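Local coordinates for sepf-like protein (Archaeoglobus fulgidus, PDB 3ZIE) that probably helps tether the Z ring to the cell membrane during division, in the manner of SepF proteins, at residues A6-L11 with A29-I34; G24-A29 with I68-G73. The protein carries 1 engineered substitution. All blocks are in the same frame, centred on the assembly; numbering follows the deposited sequence.

Contact 1: A6-L11 with A29-I34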
loop_
_atom_site.group_PDB
_atom_site.type_symbol
_atom_site.label_atom_id
_atom_site.label_comp_id
_atom_site.label_asym_id
_atom_site.label_seq_id
_atom_site.Cartn_x
_atom_site.Cartn_y
_atom_site.Cartn_z
ATOM N N ALA B 6 5.930 -7.112 2.406
ATOM C CA ALA B 6 7.129 -7.707 3.089
ATOM C C ALA B 6 7.013 -7.518 4.601
ATOM O O ALA B 6 6.586 -6.475 5.038
ATOM C CB ALA B 6 8.438 -7.057 2.599
ATOM N N GLU B 7 7.354 -8.553 5.382
ATOM C CA GLU B 7 7.407 -8.469 6.848
ATOM C C GLU B 7 8.880 -8.346 7.172
ATOM O O GLU B 7 9.629 -9.334 7.035
ATOM C CB GLU B 7 6.830 -9.750 7.459
ATOM C CG GLU B 7 5.312 -9.854 7.277
ATOM C CD GLU B 7 4.473 -8.680 7.863
ATOM O OE1 GLU B 7 4.870 -7.999 8.834
ATOM O OE2 GLU B 7 3.353 -8.427 7.370
ATOM N N VAL B 8 9.327 -7.117 7.426
ATOM C CA VAL B 8 10.778 -6.857 7.511
ATOM C C VAL B 8 11.198 -7.095 8.965
ATOM O O VAL B 8 10.778 -6.332 9.859
ATOM C CB VAL B 8 11.160 -5.394 7.081
ATOM C CG1 VAL B 8 12.708 -5.181 7.240
ATOM C CG2 VAL B 8 10.729 -5.145 5.636
ATOM N N THR B 9 11.992 -8.137 9.182
ATOM C CA THR B 9 12.461 -8.464 10.550
ATOM C C THR B 9 13.980 -8.308 10.751
ATOM O O THR B 9 14.508 -8.632 11.832
ATOM C CB THR B 9 12.082 -9.913 10.915
ATOM O OG1 THR B 9 12.451 -10.773 9.829
ATOM C CG2 THR B 9 10.574 -9.991 11.149
ATOM N N GLY B 10 14.665 -7.792 9.731
ATOM C CA GLY B 10 16.137 -7.682 9.704
ATOM C C GLY B 10 16.601 -7.447 8.283
ATOM O O GLY B 10 15.773 -7.245 7.369
ATOM N N LEU B 11 17.901 -7.549 8.040
ATOM C CA LEU B 11 18.421 -7.267 6.712
ATOM C C LEU B 11 18.164 -8.394 5.678
ATOM O O LEU B 11 18.330 -8.202 4.477
ATOM C CB LEU B 11 19.920 -6.944 6.792
ATOM C CG LEU B 11 20.249 -5.483 7.168
ATOM C CD1 LEU B 11 21.558 -5.398 7.894
ATOM C CD2 LEU B 11 20.317 -4.666 5.886
ATOM N N ALA B 29 6.267 -2.585 2.623
ATOM C CA ALA B 29 7.091 -3.255 3.654
ATOM C C ALA B 29 6.643 -2.896 5.065
ATOM O O ALA B 29 6.487 -1.693 5.411
ATOM C CB ALA B 29 8.568 -2.890 3.427
ATOM N N ASP B 30 6.423 -3.934 5.892
ATOM C CA ASP B 30 6.074 -3.729 7.281
ATOM C C ASP B 30 7.373 -3.655 8.043
ATOM O O ASP B 30 8.135 -4.619 8.009
ATOM C CB ASP B 30 5.240 -4.910 7.802
ATOM C CG ASP B 30 4.717 -4.679 9.218
ATOM O OD1 ASP B 30 5.042 -3.662 9.843
ATOM O OD2 ASP B 30 3.916 -5.506 9.723
ATOM N N ILE B 31 7.647 -2.510 8.678
ATOM C CA ILE B 31 8.880 -2.370 9.481
ATOM C C ILE B 31 8.622 -2.340 10.998
ATOM O O ILE B 31 9.558 -2.005 11.768
ATOM C CB ILE B 31 9.707 -1.069 9.097
ATOM C CG1 ILE B 31 8.804 0.175 9.277
ATOM C CG2 ILE B 31 10.430 -1.337 7.708
ATOM C CD1 ILE B 31 9.382 1.548 9.059
ATOM N N ALA B 32 7.382 -2.670 11.418
ATOM C CA ALA B 32 6.995 -2.566 12.840
ATOM C C ALA B 32 7.991 -3.238 13.749
ATOM O O ALA B 32 8.311 -2.716 14.842
ATOM C CB ALA B 32 5.579 -3.213 13.060
ATOM N N PHE B 33 8.471 -4.401 13.303
ATOM C CA PHE B 33 9.266 -5.271 14.150
ATOM C C PHE B 33 10.618 -4.714 14.533
ATOM O O PHE B 33 11.212 -5.138 15.561
ATOM C CB PHE B 33 9.459 -6.666 13.527
ATOM C CG PHE B 33 10.023 -7.681 14.506
ATOM C CD1 PHE B 33 9.249 -8.124 15.605
ATOM C CD2 PHE B 33 11.359 -8.159 14.371
ATOM C CE1 PHE B 33 9.780 -9.061 16.550
ATOM C CE2 PHE B 33 11.886 -9.103 15.283
ATOM C CZ PHE B 33 11.096 -9.557 16.368
ATOM N N ILE B 34 11.142 -3.838 13.665
ATOM C CA ILE B 34 12.491 -3.328 13.830
ATOM C C ILE B 34 12.467 -1.839 14.143
ATOM O O ILE B 34 13.525 -1.203 14.128
ATOM C CB ILE B 34 13.374 -3.581 12.563
ATOM C CG1 ILE B 34 12.781 -2.912 11.295
ATOM C CG2 ILE B 34 13.618 -5.058 12.348
ATOM C CD1 ILE B 34 13.722 -2.856 10.026
HETATM O O HOH W 1 8.106 -5.726 10.705
#
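Phe33 and Thr9 meet at the exposed end of the contact, where the Thr9 methyl CG2 comes 3.8 Å from Phe33 CD2, at a slant to the ring. The other flat groups are two carboxylates, those of Glu7 and Asp30, their planes 77° apart, with Glu7 OE1 only 2.8 Å from Asp30 OD2. Both oxygens are acceptors, so this is a meeting of like charges that would probably raise the proton affinity of one acid. Glu7 gets there by a bend at chi2 (-58°), which brings OE1 over Asp30 CB. The other oxygen of Asp30, OD1, takes the N-H of Ala32 from above its carboxylate plane in an Asx turn, which holds that acid as the strand ends. An alanine here in place of Glu7 is likely to cost Lys80 of the second subunit a packing partner and to leave the Asp30 side chain less covered. Between the backbones, Asp30 N gives a 2.7 Å bond to Ala6 O and Val8 N a 2.8 Å bond to Asp30 O. Beyond them water 1 donates to Val8 O and Asp30 O and accepts from Phe33 N, bridging the diverging chains. On the buried side Val8 points CG2 at Ala29 CB (3.8 Å) and CG1 at Ile34 CD1. Parallel pairing of this kind, with helix 14-22 linking the strands, is the mark of a beta-alpha-beta unit.

Contact 2: G24-A29 with I68-G73. Engineered in segment 68-73: Met69 (natural residue Ile).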
loop_
_atom_site.group_PDB
_atom_site.type_symbol
_atom_site.label_atom_id
_atom_site.label_comp_id
_atom_site.label_asym_id
_atom_site.label_seq_id
_atom_site.Cartn_x
_atom_site.Cartn_y
_atom_site.Cartn_z
ATOM N N GLY B 24 9.633 -4.705 -11.616
ATOM C CA GLY B 24 8.588 -3.759 -11.970
ATOM C C GLY B 24 7.367 -3.848 -11.056
ATOM O O GLY B 24 6.292 -3.300 -11.390
ATOM N N ASN B 25 7.506 -4.577 -9.950
ATOM C CA ASN B 25 6.428 -4.729 -8.948
ATOM C C ASN B 25 6.526 -3.718 -7.795
ATOM O O ASN B 25 7.575 -3.072 -7.627
ATOM C CB ASN B 25 6.373 -6.181 -8.462
ATOM C CG ASN B 25 6.101 -7.149 -9.606
ATOM O OD1 ASN B 25 6.763 -8.220 -9.742
ATOM N ND2 ASN B 25 5.150 -6.793 -10.451
ATOM N N ILE B 26 5.437 -3.605 -7.009
ATOM C CA ILE B 26 5.316 -2.643 -5.893
ATOM C C ILE B 26 5.466 -3.465 -4.610
ATOM O O ILE B 26 4.911 -4.584 -4.509
ATOM C CB ILE B 26 3.979 -1.906 -5.931
ATOM C CG1 ILE B 26 3.928 -1.003 -7.200
ATOM C CG2 ILE B 26 3.669 -1.061 -4.576
ATOM C CD1 ILE B 26 2.551 -0.574 -7.593
ATOM N N VAL B 27 6.235 -2.944 -3.653
ATOM C CA VAL B 27 6.363 -3.605 -2.357
ATOM C C VAL B 27 5.891 -2.677 -1.255
ATOM O O VAL B 27 6.297 -1.494 -1.217
ATOM C CB VAL B 27 7.820 -3.993 -2.046
ATOM C CG1 VAL B 27 7.928 -4.607 -0.630
ATOM C CG2 VAL B 27 8.364 -4.945 -3.106
ATOM N N VAL B 28 5.024 -3.199 -0.387
ATOM C CA VAL B 28 4.633 -2.492 0.820
ATOM C C VAL B 28 5.339 -3.255 1.949
ATOM O O VAL B 28 5.119 -4.451 2.174
ATOM C CB VAL B 28 3.107 -2.432 1.005
ATOM C CG1 VAL B 28 2.724 -1.635 2.343
ATOM C CG2 VAL B 28 2.464 -1.693 -0.177
ATOM N N ALA B 29 6.267 -2.585 2.623
ATOM C CA ALA B 29 7.091 -3.255 3.654
ATOM C C ALA B 29 6.643 -2.896 5.065
ATOM O O ALA B 29 6.487 -1.693 5.411
ATOM C CB ALA B 29 8.568 -2.890 3.427
ATOM N N ILE B 68 5.954 2.363 1.586
ATOM C CA ILE B 68 5.501 1.937 0.262
ATOM C C ILE B 68 6.655 2.208 -0.701
ATOM O O ILE B 68 7.201 3.321 -0.732
ATOM C CB ILE B 68 4.271 2.715 -0.217
ATOM C CG1 ILE B 68 3.067 2.570 0.735
ATOM C CG2 ILE B 68 3.883 2.245 -1.624
ATOM C CD1 ILE B 68 1.950 3.660 0.534
HETATM N N MSE B 69 7.026 1.198 -1.475
HETATM C CA MSE B 69 8.104 1.341 -2.447
HETATM C C MSE B 69 7.608 1.063 -3.833
HETATM O O MSE B 69 6.979 0.013 -4.070
HETATM C CB MSE B 69 9.201 0.331 -2.078
HETATM C CG MSE B 69 9.783 0.689 -0.670
HETATM SE SE MSE B 69 11.208 -0.535 -0.676
HETATM C CE MSE B 69 12.136 0.839 -2.051
ATOM N N THR B 70 7.894 1.967 -4.777
ATOM C CA THR B 70 7.391 1.756 -6.151
ATOM C C THR B 70 8.546 1.600 -7.145
ATOM O O THR B 70 9.653 2.141 -6.886
ATOM C CB THR B 70 6.527 2.915 -6.625
ATOM O OG1 THR B 70 7.263 4.130 -6.525
ATOM C CG2 THR B 70 5.254 3.041 -5.761
ATOM N N PRO B 71 8.294 0.907 -8.277
ATOM C CA PRO B 71 9.318 0.748 -9.276
ATOM C C PRO B 71 9.328 1.920 -10.261
ATOM O O PRO B 71 8.517 2.859 -10.135
ATOM C CB PRO B 71 8.862 -0.526 -10.015
ATOM C CG PRO B 71 7.320 -0.336 -10.039
ATOM C CD PRO B 71 7.076 0.108 -8.615
ATOM N N THR B 72 10.215 1.854 -11.258
ATOM C CA THR B 72 10.416 2.998 -12.174
ATOM C C THR B 72 9.062 3.437 -12.735
ATOM O O THR B 72 8.258 2.578 -13.174
ATOM C CB THR B 72 11.311 2.563 -13.352
ATOM O OG1 THR B 72 12.474 1.908 -12.835
ATOM C CG2 THR B 72 11.751 3.783 -14.261
ATOM N N GLY B 73 8.804 4.746 -12.703
ATOM C CA GLY B 73 7.638 5.330 -13.415
ATOM C C GLY B 73 6.318 5.161 -12.661
ATOM O O GLY B 73 5.244 5.430 -13.228
#
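Val27 and Met69 form the hydrogen-bonded pair that joins two antiparallel strands, whose axes run at 163° and approach to 4.9 Å. Met69 N gives the shorter bond, 2.8 Å to Val27 O; in return Val27 N reaches Met69 O at 3.1 Å, within the carbonyl plane. One step along, Val28 and Ile68 make a non-hydrogen-bonded pair, their side chains meeting loosely between Val28 CG2 and Ile68 CG1.

The next hydrogen-bonded position would set Asn25 opposite Pro71, and here the pairing is not continued, in keeping with proline having no N-H to offer to Asn25 O. Instead the ring comes up against the carbonyls: Pro71 CD lies 3.4 Å from Asn25 O, and Pro71 CG 3.4 Å from Gly24 O. Asn25 O is thereby buried with no polar partner. Ile26 fills in beside the ring. Its CG1 stands beside its own backbone N (chi1 -66°), which brings that atom to 3.6 Å from Pro71 CD, while its CG2 touches Met69 O at 3.5 Å.

Two features place these groups. Gly24, with positive phi, ends helix 14-22 in a Schellman motif and so turns the chain into the strand. Thr70 OG1 is hydrogen-bonded to Ile74 O and Asp58 N, tying its strand to what follows and to the start of strand 58-62 of the same chain.

Farther out, the two faces of the sheet differ. Met69, an engineered selenomethionine where the natural residue is isoleucine, extends away from strand 26-30 to Ile17 and Ile21 of helix 14-22 and to Leu48 and Leu51 of helix 38-55. Ile26, Val28 and Ile68 look the other way, to the second subunit, where they pack on its Ile26, Leu62 and Ile3 respectively, while strand 2-7 continues the sheet beyond strand 26-30.

Strand 26-30 serves both contacts, using its two edges: contact 1 pairs it in parallel with strand 2-7, contact 2 antiparallel with strand 66-70. Ala29 belongs to both, and Ala6 N probably bonds to Val28 O, so the pairings form one continuous sheet. Their chemistry follows their place. Contact 2 is buried and almost wholly apolar beyond its backbone bonds, whereas contact 1 is partly buried, with acids and a bridging water where its strands give way to loops. They lie on opposite sides of the chain's centre, some 16 Å apart between centres. Both touch the second subunit: contact 1 by strand pairing at Ala6, contact 2 by hydrophobic packing.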